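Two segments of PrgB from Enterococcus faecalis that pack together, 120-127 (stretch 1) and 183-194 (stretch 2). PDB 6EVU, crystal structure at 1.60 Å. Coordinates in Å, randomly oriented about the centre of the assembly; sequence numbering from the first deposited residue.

Stretch 1 120-127: SYLGRKIT
Stretch 2 (183-194) KEVLPDKDSPFA

Stretch 1 is a tight hairpin: strand 120-121 enters, a type I' turn runs from Y121 to R124, and strand 124-127 leaves. Two backbone bonds close it, Y121 N to R124 O and R124 N to Y121 O, both 2.9 Å. Stretch 2 runs alongside in roughly the opposite direction, by a more irregular path. A weakly bonded strand covers about 184-185, an extended segment follows, a type I turn runs from D188 to S191, held by S191 N to D188 O at 2.9 Å, and a second strand begins at F193 and continues later in the chain. The register is set by two CA pairs, L122 with S191 at 8.7 Å and I126 with V185 at 7.6 Å. No backbone-to-backbone hydrogen bond joins the stretches; side chains and two waters make the link, and the stretches bury 440 Å² between them, both sides summed.

S120, chi1 p, points away and makes no contact. Y121 is the centrepiece. Its backbone is extended (-148/114), its CB points toward stretch 2, and chi1 t with chi2 71° sends the ring into the bend formed by residues 185-193. There the hydroxyl works both ways: Y121 OH donates to S191 O at 2.6 Å and accepts from D188 N at 2.8 Å, with an N-H...O angle of 147°. Both partners lie near the ring plane, where the hydroxyl can meet them, so a single side-chain atom ties together backbone groups from the two ends of the type I turn. F193, chi1 m and chi2 -17°, brings its edge to one face of the Y121 ring, with centroids 5.2 Å apart, planes at 87°, and F193 CE1 3.5 Å from Y121 CD1. V185 and P187 add apolar cover: V185 CG1 is 3.9 Å from Y121 CD2, and P187 CB is 4.1 Å from Y121 CZ.

L122 takes a left-handed conformation (47/48), as the I' turn requires, with rotamer m,t. Its exposed side chain leans over the other turn, placing L122 CD1 3.2 Å from D188 OD2 and 4.3 Å from S191 CB. G123 (75/-3) completes the turn with a positive phi that favours glycine, and touches nothing in stretch 2.

R124 (-84/124) points toward stretch 2 and adopts m,t,p with chi4 near 180°. V185 CG1 lies over one face of the R124 guanidinium, 4.0 Å from R124 NH2, and both NH1 and NH2 bind water. Water 1 accepts from R124 NH2 and from L186 N, each at 3.0 Å. Water 2 accepts from R124 NH1 at 2.6 Å and donates to L186 O at 2.5 Å and D188 OD1 at 3.0 Å. The arginine thus reaches both polar backbone groups of L186 through water, while D188 OD1 stays 4.5 Å from R124 NH1, beyond a salt bridge.

K125, all t, points away. I126, rotamer m,t, starts sideways, but its end comes nearer, and I126 CG1 meets V185 CG2 at 4.0 Å. V185, chi1 t, therefore serves Y121, R124 and I126 alike. The contact ends at I126; T127, chi1 p, lies out of reach.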

# COMPACT_ATOMS: atom_id res chain seq x y z
N SER A 120 -11.00 -14.86 8.28
CA SER A 120 -10.71 -16.07 9.04
C SER A 120 -9.22 -16.35 9.07
O SER A 120 -8.45 -15.87 8.23
CB SER A 120 -11.41 -17.31 8.49
OG SER A 120 -11.14 -17.52 7.11
N TYR A 121 -8.84 -17.19 10.02
CA TYR A 121 -7.47 -17.68 10.07
C TYR A 121 -7.58 -19.08 10.63
O TYR A 121 -7.99 -19.24 11.78
CB TYR A 121 -6.56 -16.83 10.93
CG TYR A 121 -5.23 -17.50 11.19
CD1 TYR A 121 -4.29 -17.63 10.17
CD2 TYR A 121 -4.92 -18.01 12.44
CE1 TYR A 121 -3.04 -18.21 10.41
CE2 TYR A 121 -3.70 -18.64 12.69
CZ TYR A 121 -2.78 -18.76 11.66
OH TYR A 121 -1.58 -19.36 11.89
N LEU A 122 -7.25 -20.07 9.80
CA LEU A 122 -7.42 -21.46 10.14
C LEU A 122 -8.82 -21.72 10.73
O LEU A 122 -8.97 -22.32 11.79
CB LEU A 122 -6.34 -21.92 11.11
CG LEU A 122 -4.86 -21.70 10.79
CD1 LEU A 122 -3.98 -22.02 11.99
CD2 LEU A 122 -4.48 -22.59 9.65
N GLY A 123 -9.85 -21.21 10.06
CA GLY A 123 -11.20 -21.41 10.53
C GLY A 123 -11.65 -20.59 11.74
O GLY A 123 -12.82 -20.72 12.14
N ARG A 124 -10.77 -19.77 12.35
CA ARG A 124 -11.20 -18.83 13.40
C ARG A 124 -11.71 -17.58 12.72
O ARG A 124 -11.02 -17.00 11.89
CB ARG A 124 -10.04 -18.47 14.33
CG ARG A 124 -9.48 -19.70 15.00
CD ARG A 124 -8.04 -19.46 15.42
NE ARG A 124 -7.91 -18.35 16.35
CZ ARG A 124 -6.75 -17.95 16.86
NH1 ARG A 124 -5.64 -18.60 16.51
NH2 ARG A 124 -6.68 -16.91 17.69
N LYS A 125 -12.96 -17.19 13.04
CA LYS A 125 -13.58 -16.05 12.38
C LYS A 125 -13.00 -14.74 12.88
O LYS A 125 -12.91 -14.52 14.09
CB LYS A 125 -15.09 -16.09 12.62
CG LYS A 125 -15.82 -14.90 11.98
CD LYS A 125 -17.26 -15.36 11.62
CE LYS A 125 -18.26 -14.21 11.62
NZ LYS A 125 -19.54 -14.53 10.92
N ILE A 126 -12.61 -13.87 11.94
CA ILE A 126 -12.13 -12.53 12.22
C ILE A 126 -13.26 -11.57 11.84
O ILE A 126 -13.62 -11.45 10.67
CB ILE A 126 -10.86 -12.21 11.44
CG1 ILE A 126 -9.73 -13.07 12.02
CG2 ILE A 126 -10.54 -10.65 11.46
CD1 ILE A 126 -8.53 -13.20 11.14
N THR A 127 -13.79 -10.88 12.84
CA THR A 127 -14.95 -10.02 12.63
C THR A 127 -14.62 -8.54 12.66
O THR A 127 -15.46 -7.73 12.26
CB THR A 127 -16.00 -10.29 13.71
OG1 THR A 127 -15.41 -10.07 14.99
CG2 THR A 127 -16.46 -11.71 13.70
N LYS A 183 -10.61 -10.94 20.86
CA LYS A 183 -9.21 -11.28 21.08
C LYS A 183 -8.43 -11.16 19.78
O LYS A 183 -8.85 -11.67 18.74
CB LYS A 183 -9.11 -12.70 21.61
CG LYS A 183 -7.69 -13.20 21.75
CD LYS A 183 -6.87 -12.24 22.67
CE LYS A 183 -5.49 -12.83 23.05
NZ LYS A 183 -4.83 -11.99 24.12
N GLU A 184 -7.26 -10.54 19.85
CA GLU A 184 -6.42 -10.45 18.67
C GLU A 184 -6.08 -11.85 18.15
O GLU A 184 -5.86 -12.78 18.93
CB GLU A 184 -5.14 -9.66 18.97
CG GLU A 184 -4.41 -9.36 17.65
CD GLU A 184 -3.13 -8.50 17.82
OE1 GLU A 184 -2.76 -8.19 18.96
OE2 GLU A 184 -2.49 -8.25 16.76
N VAL A 185 -6.04 -11.99 16.83
CA VAL A 185 -5.68 -13.24 16.17
C VAL A 185 -4.25 -13.06 15.65
O VAL A 185 -4.00 -12.18 14.81
CB VAL A 185 -6.66 -13.57 15.03
CG1 VAL A 185 -6.22 -14.82 14.26
CG2 VAL A 185 -8.08 -13.72 15.58
N LEU A 186 -3.33 -13.92 16.11
CA LEU A 186 -1.93 -13.99 15.70
C LEU A 186 -1.61 -15.39 15.15
O LEU A 186 -2.32 -16.37 15.47
CB LEU A 186 -1.02 -13.64 16.89
CG LEU A 186 -1.25 -12.17 17.24
CD1 LEU A 186 -0.66 -11.86 18.61
CD2 LEU A 186 -0.71 -11.21 16.13
N PRO A 187 -0.61 -15.52 14.27
CA PRO A 187 -0.40 -16.81 13.61
C PRO A 187 0.22 -17.87 14.52
O PRO A 187 1.01 -17.58 15.43
CB PRO A 187 0.53 -16.48 12.44
CG PRO A 187 1.12 -15.16 12.73
CD PRO A 187 0.12 -14.42 13.58
N ASP A 188 -0.17 -19.13 14.26
CA ASP A 188 0.51 -20.27 14.84
C ASP A 188 1.90 -20.40 14.26
O ASP A 188 2.15 -20.00 13.12
CB ASP A 188 -0.22 -21.59 14.54
CG ASP A 188 -1.56 -21.69 15.21
OD1 ASP A 188 -1.81 -21.01 16.23
OD2 ASP A 188 -2.36 -22.50 14.72
N LYS A 189 2.77 -21.06 15.04
CA LYS A 189 4.19 -21.19 14.70
C LYS A 189 4.42 -21.58 13.24
O LYS A 189 5.20 -20.94 12.53
CB LYS A 189 4.84 -22.21 15.63
CG LYS A 189 6.20 -22.68 15.15
CD LYS A 189 6.94 -23.46 16.24
CE LYS A 189 8.05 -24.31 15.63
NZ LYS A 189 8.95 -23.50 14.75
N ASP A 190 3.74 -22.62 12.77
CA ASP A 190 4.04 -23.13 11.44
C ASP A 190 3.02 -22.69 10.40
O ASP A 190 2.98 -23.24 9.30
CB ASP A 190 4.20 -24.65 11.47
CG ASP A 190 5.52 -25.08 12.15
OD1 ASP A 190 6.59 -24.56 11.74
OD2 ASP A 190 5.49 -25.92 13.09
N SER A 191 2.26 -21.63 10.67
CA SER A 191 1.23 -21.17 9.74
C SER A 191 1.24 -19.65 9.72
O SER A 191 0.28 -18.99 10.14
CB SER A 191 -0.14 -21.73 10.14
OG SER A 191 -0.10 -23.17 10.12
N PRO A 192 2.33 -19.06 9.21
CA PRO A 192 2.44 -17.60 9.15
C PRO A 192 1.33 -16.97 8.32
O PRO A 192 0.71 -17.61 7.47
CB PRO A 192 3.81 -17.37 8.50
CG PRO A 192 4.09 -18.63 7.72
CD PRO A 192 3.47 -19.73 8.55
N PHE A 193 1.07 -15.71 8.63
CA PHE A 193 0.22 -14.88 7.78
C PHE A 193 0.93 -14.61 6.47
O PHE A 193 2.14 -14.35 6.45
CB PHE A 193 -0.04 -13.52 8.43
CG PHE A 193 -0.96 -13.54 9.60
CD1 PHE A 193 -1.80 -14.62 9.86
CD2 PHE A 193 -0.98 -12.46 10.46
CE1 PHE A 193 -2.68 -14.57 10.97
CE2 PHE A 193 -1.86 -12.43 11.54
CZ PHE A 193 -2.67 -13.45 11.81
N ALA A 194 0.18 -14.62 5.39
CA ALA A 194 0.70 -14.20 4.10
C ALA A 194 -0.20 -13.11 3.52
O ALA A 194 -1.43 -13.25 3.49
CB ALA A 194 0.84 -15.39 3.13
O HOH W 1 -4.03 -15.80 18.37
O HOH W 2 -3.03 -18.36 16.83